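Local structure of lysine/ornithine decarboxylase (Vibrio vulnificus, 2PLJ) at residues A[69-81]-A[267-279]. The protein decarboxylates lysine and ornithine as a PLP-dependent beta/alpha-barrel enzyme, captured here with a putrescine adduct of the cofactor. Sequence-based numbering, arbitrary orientation.
Sequences YRALKNALPNVTL and IDQFCAPINEALS
The side-chain amide of Asn275 is flanked by Leu76 and Pro77: CD2 of Leu76 approaches from one side of its plane, tilted well away from the perpendicular, and CD of Pro77 from the other, 4.1 Å from Asn275 CG. Ala75 O faces the end of the amide between them. The same Ala75 O takes a hydrogen bond from a water 3.0 Å away, which also donates to Asp268 O at 2.9 Å, so the end of helix 62-75 is tied to the first turn of helix 267-278 through solvent.

The rest of the contact is largely apolar. Ala75 CB points at the partner helix and meets Ile267 CG1 at 3.8 Å; here the backbones come nearest, with the CA atoms of Ala75 and Asp268 4.5 Å apart. Ile267 CG1 is anti to its own backbone N (chi1 -165°), which places CG1 3.8 Å from Leu72 CD1, where the two side chains cross at about a right angle. Further along, Cys271 SG rests 3.6 Å from Leu76 CG, and the Leu76 CD2 branch reaches on to Ile274 CG2. Past the type II turn Leu76-Val79, Val79 meets Leu278, and both also touch Val287.

The axes of 69-75 and 267-278 come within 8.9 Å, with a crossing angle of -34°. Phe294 backs both Leu72 and Ile267. This is the outer layer of a beta/alpha barrel: helix 267-278 links strands 249-251 and 286-289 and packs against helix 62-75, which leads into the neighbouring parallel strand 79-84 of the pyridoxal-binding barrel.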
loop_
_atom_site.group_PDB
_atom_site.type_symbol
_atom_site.label_atom_id
_atom_site.label_comp_id
_atom_site.label_asym_id
_atom_site.label_seq_id
_atom_site.Cartn_x
_atom_site.Cartn_y
_atom_site.Cartn_z
ATOM N N TYR A 69 23.943 4.057 12.321
ATOM C CA TYR A 69 24.373 2.867 13.075
ATOM C C TYR A 69 25.399 3.257 14.149
ATOM O O TYR A 69 25.274 2.878 15.322
ATOM C CB TYR A 69 24.984 1.822 12.148
ATOM C CG TYR A 69 25.453 0.596 12.894
ATOM C CD1 TYR A 69 24.556 -0.413 13.236
ATOM C CD2 TYR A 69 26.800 0.435 13.234
ATOM C CE1 TYR A 69 24.989 -1.547 13.958
ATOM C CE2 TYR A 69 27.236 -0.708 13.948
ATOM C CZ TYR A 69 26.323 -1.683 14.288
ATOM O OH TYR A 69 26.754 -2.805 14.989
ATOM N N ARG A 70 26.402 4.028 13.740
ATOM C CA ARG A 70 27.471 4.447 14.662
ATOM C C ARG A 70 26.938 5.297 15.809
ATOM O O ARG A 70 27.355 5.118 16.945
ATOM C CB ARG A 70 28.553 5.174 13.889
ATOM C CG ARG A 70 29.260 4.233 12.917
ATOM C CD ARG A 70 30.307 5.007 12.076
ATOM N NE ARG A 70 30.881 4.149 11.032
ATOM C CZ ARG A 70 31.732 4.567 10.098
ATOM N NH1 ARG A 70 32.132 5.840 10.056
ATOM N NH2 ARG A 70 32.207 3.708 9.206
ATOM N N ALA A 71 25.998 6.197 15.501
ATOM C CA ALA A 71 25.394 7.066 16.520
ATOM C C ALA A 71 24.626 6.234 17.549
ATOM O O ALA A 71 24.731 6.482 18.757
ATOM C CB ALA A 71 24.504 8.107 15.885
ATOM N N LEU A 72 23.869 5.232 17.079
ATOM C CA LEU A 72 23.116 4.372 17.998
ATOM C C LEU A 72 24.043 3.494 18.861
ATOM O O LEU A 72 23.813 3.356 20.078
ATOM C CB LEU A 72 22.092 3.518 17.247
ATOM C CG LEU A 72 21.125 2.733 18.164
ATOM C CD1 LEU A 72 20.360 3.632 19.133
ATOM C CD2 LEU A 72 20.149 1.971 17.296
ATOM N N LYS A 73 25.061 2.900 18.224
ATOM C CA LYS A 73 26.090 2.121 18.934
ATOM C C LYS A 73 26.709 2.964 20.048
ATOM O O LYS A 73 26.880 2.493 21.192
ATOM C CB LYS A 73 27.160 1.643 17.947
ATOM C CG LYS A 73 28.125 0.651 18.550
ATOM C CD LYS A 73 29.137 0.171 17.518
ATOM C CE LYS A 73 30.037 -0.901 18.124
ATOM N NZ LYS A 73 31.084 -1.294 17.137
ATOM N N ASN A 74 27.002 4.226 19.752
ATOM C CA ASN A 74 27.604 5.082 20.761
ATOM C C ASN A 74 26.627 5.469 21.879
ATOM O O ASN A 74 27.031 5.644 23.040
ATOM C CB ASN A 74 28.288 6.300 20.125
ATOM C CG ASN A 74 29.472 6.774 20.960
ATOM O OD1 ASN A 74 29.301 7.471 21.964
ATOM N ND2 ASN A 74 30.678 6.328 20.593
ATOM N N ALA A 75 25.344 5.568 21.529
ATOM C CA ALA A 75 24.265 5.897 22.474
ATOM C C ALA A 75 23.898 4.702 23.382
ATOM O O ALA A 75 23.444 4.884 24.528
ATOM C CB ALA A 75 23.023 6.387 21.718
ATOM N N LEU A 76 24.128 3.492 22.886
ATOM C CA LEU A 76 23.697 2.270 23.569
ATOM C C LEU A 76 24.850 1.297 23.589
ATOM O O LEU A 76 24.858 0.294 22.848
ATOM C CB LEU A 76 22.502 1.618 22.857
ATOM C CG LEU A 76 21.059 1.991 23.062
ATOM C CD1 LEU A 76 20.253 1.131 22.058
ATOM C CD2 LEU A 76 20.573 1.778 24.517
ATOM N N PRO A 77 25.851 1.602 24.424
ATOM C CA PRO A 77 27.015 0.761 24.445
ATOM C C PRO A 77 26.639 -0.574 25.072
ATOM O O PRO A 77 25.703 -0.637 25.874
ATOM C CB PRO A 77 28.007 1.545 25.315
ATOM C CG PRO A 77 27.167 2.391 26.191
ATOM C CD PRO A 77 25.960 2.750 25.343
ATOM N N ASN A 78 27.339 -1.615 24.666
ATOM C CA ASN A 78 27.107 -2.960 25.196
ATOM C C ASN A 78 25.723 -3.508 24.865
ATOM O O ASN A 78 25.145 -4.241 25.657
ATOM C CB ASN A 78 27.335 -2.996 26.718
ATOM C CG ASN A 78 28.725 -2.582 27.080
ATOM O OD1 ASN A 78 28.922 -1.614 27.815
ATOM N ND2 ASN A 78 29.716 -3.278 26.517
ATOM N N VAL A 79 25.173 -3.091 23.731
ATOM C CA VAL A 79 23.932 -3.667 23.205
ATOM C C VAL A 79 24.193 -4.082 21.752
ATOM O O VAL A 79 24.674 -3.270 20.946
ATOM C CB VAL A 79 22.757 -2.631 23.263
ATOM C CG1 VAL A 79 21.507 -3.142 22.537
ATOM C CG2 VAL A 79 22.484 -2.229 24.731
ATOM N N THR A 80 23.915 -5.340 21.435
ATOM C CA THR A 80 24.100 -5.858 20.082
ATOM C C THR A 80 22.914 -5.344 19.252
ATOM O O THR A 80 21.747 -5.613 19.589
ATOM C CB THR A 80 24.186 -7.400 20.065
ATOM O OG1 THR A 80 25.298 -7.811 20.889
ATOM C CG2 THR A 80 24.410 -7.926 18.623
ATOM N N LEU A 81 23.238 -4.621 18.176
ATOM C CA LEU A 81 22.197 -4.016 17.346
ATOM C C LEU A 81 21.842 -4.895 16.152
ATOM O O LEU A 81 22.664 -5.111 15.244
ATOM C CB LEU A 81 22.639 -2.623 16.874
ATOM C CG LEU A 81 23.049 -1.648 17.987
ATOM C CD1 LEU A 81 23.581 -0.320 17.404
ATOM C CD2 LEU A 81 21.891 -1.431 18.980
ATOM N N ILE A 267 19.752 11.132 20.235
ATOM C CA ILE A 267 19.820 9.697 20.559
ATOM C C ILE A 267 20.587 9.408 21.881
ATOM O O ILE A 267 20.177 8.516 22.632
ATOM C CB ILE A 267 20.301 8.827 19.363
ATOM C CG1 ILE A 267 20.000 7.345 19.617
ATOM C CG2 ILE A 267 21.801 9.090 19.027
ATOM C CD1 ILE A 267 18.512 7.030 19.823
ATOM N N ASP A 268 21.681 10.136 22.145
ATOM C CA ASP A 268 22.431 9.943 23.427
ATOM C C ASP A 268 21.561 10.201 24.640
ATOM O O ASP A 268 21.551 9.404 25.593
ATOM C CB ASP A 268 23.685 10.809 23.560
ATOM C CG ASP A 268 24.692 10.548 22.487
ATOM O OD1 ASP A 268 24.697 9.427 21.948
ATOM O OD2 ASP A 268 25.493 11.469 22.210
ATOM N N GLN A 269 20.842 11.321 24.601
ATOM C CA GLN A 269 19.966 11.728 25.703
ATOM C C GLN A 269 18.802 10.753 25.853
ATOM O O GLN A 269 18.439 10.381 26.990
ATOM C CB GLN A 269 19.443 13.139 25.484
ATOM C CG GLN A 269 20.500 14.204 25.635
ATOM C CD GLN A 269 20.029 15.525 25.076
ATOM O OE1 GLN A 269 18.834 15.859 25.143
ATOM N NE2 GLN A 269 20.961 16.282 24.501
ATOM N N PHE A 270 18.254 10.335 24.706
ATOM C CA PHE A 270 17.197 9.329 24.665
ATOM C C PHE A 270 17.617 8.055 25.353
ATOM O O PHE A 270 16.863 7.532 26.175
ATOM C CB PHE A 270 16.790 9.029 23.221
ATOM C CG PHE A 270 15.547 8.213 23.108
ATOM C CD1 PHE A 270 14.294 8.843 23.028
ATOM C CD2 PHE A 270 15.622 6.815 23.034
ATOM C CE1 PHE A 270 13.125 8.102 22.883
ATOM C CE2 PHE A 270 14.473 6.050 22.878
ATOM C CZ PHE A 270 13.214 6.679 22.787
ATOM N N CYS A 271 18.833 7.585 25.066
ATOM C CA CYS A 271 19.283 6.276 25.568
ATOM C C CYS A 271 19.852 6.292 26.991
ATOM O O CYS A 271 20.022 5.233 27.582
ATOM C CB CYS A 271 20.271 5.635 24.600
ATOM S SG CYS A 271 19.471 5.215 23.012
ATOM N N ALA A 272 20.204 7.479 27.479
ATOM C CA ALA A 272 20.744 7.660 28.845
ATOM C C ALA A 272 19.943 6.883 29.919
ATOM O O ALA A 272 20.529 6.046 30.633
ATOM C CB ALA A 272 20.877 9.174 29.187
ATOM N N PRO A 273 18.611 7.143 30.047
ATOM C CA PRO A 273 17.823 6.394 31.060
ATOM C C PRO A 273 17.704 4.914 30.752
ATOM O O PRO A 273 17.581 4.105 31.672
ATOM C CB PRO A 273 16.430 7.055 31.029
ATOM C CG PRO A 273 16.391 7.914 29.838
ATOM C CD PRO A 273 17.793 8.150 29.341
ATOM N N ILE A 274 17.760 4.567 29.465
ATOM C CA ILE A 274 17.769 3.166 29.040
ATOM C C ILE A 274 19.032 2.477 29.580
ATOM O O ILE A 274 18.950 1.434 30.262
ATOM C CB ILE A 274 17.698 3.035 27.486
ATOM C CG1 ILE A 274 16.448 3.770 26.937
ATOM C CG2 ILE A 274 17.688 1.569 27.110
ATOM C CD1 ILE A 274 16.238 3.627 25.429
ATOM N N ASN A 275 20.194 3.064 29.294
ATOM C CA ASN A 275 21.458 2.558 29.808
ATOM C C ASN A 275 21.453 2.369 31.328
ATOM O O ASN A 275 21.996 1.390 31.839
ATOM C CB ASN A 275 22.612 3.485 29.397
ATOM C CG ASN A 275 22.882 3.440 27.891
ATOM O OD1 ASN A 275 23.325 4.435 27.293
ATOM N ND2 ASN A 275 22.612 2.291 27.278
ATOM N N GLU A 276 20.832 3.308 32.033
ATOM C CA GLU A 276 20.746 3.223 33.496
ATOM C C GLU A 276 19.914 2.036 33.952
ATOM O O GLU A 276 20.317 1.319 34.869
ATOM C CB GLU A 276 20.176 4.512 34.059
ATOM C CG GLU A 276 21.072 5.703 33.847
ATOM C CD GLU A 276 20.412 7.007 34.284
ATOM O OE1 GLU A 276 19.809 7.033 35.385
ATOM O OE2 GLU A 276 20.488 7.991 33.509
ATOM N N ALA A 277 18.763 1.835 33.310
ATOM C CA ALA A 277 17.891 0.693 33.631
ATOM C C ALA A 277 18.596 -0.641 33.348
ATOM O O ALA A 277 18.513 -1.585 34.134
ATOM C CB ALA A 277 16.562 0.797 32.900
ATOM N N LEU A 278 19.342 -0.684 32.247
ATOM C CA LEU A 278 20.053 -1.890 31.850
ATOM C C LEU A 278 21.136 -2.273 32.831
ATOM O O LEU A 278 21.403 -3.468 33.048
ATOM C CB LEU A 278 20.674 -1.685 30.454
ATOM C CG LEU A 278 19.674 -1.631 29.291
ATOM C CD1 LEU A 278 20.408 -1.330 27.982
ATOM C CD2 LEU A 278 18.912 -2.958 29.167
ATOM N N SER A 279 21.756 -1.255 33.414
ATOM C CA SER A 279 22.829 -1.429 34.397
ATOM C C SER A 279 22.375 -2.211 35.642
ATOM O O SER A 279 23.204 -2.747 36.402
ATOM C CB SER A 279 23.424 -0.072 34.774
ATOM O OG SER A 279 22.708 0.532 35.836
HETATM O O HOH W 1 25.533 8.882 19.646
HETATM O O HOH W 2 23.826 7.615 25.723
#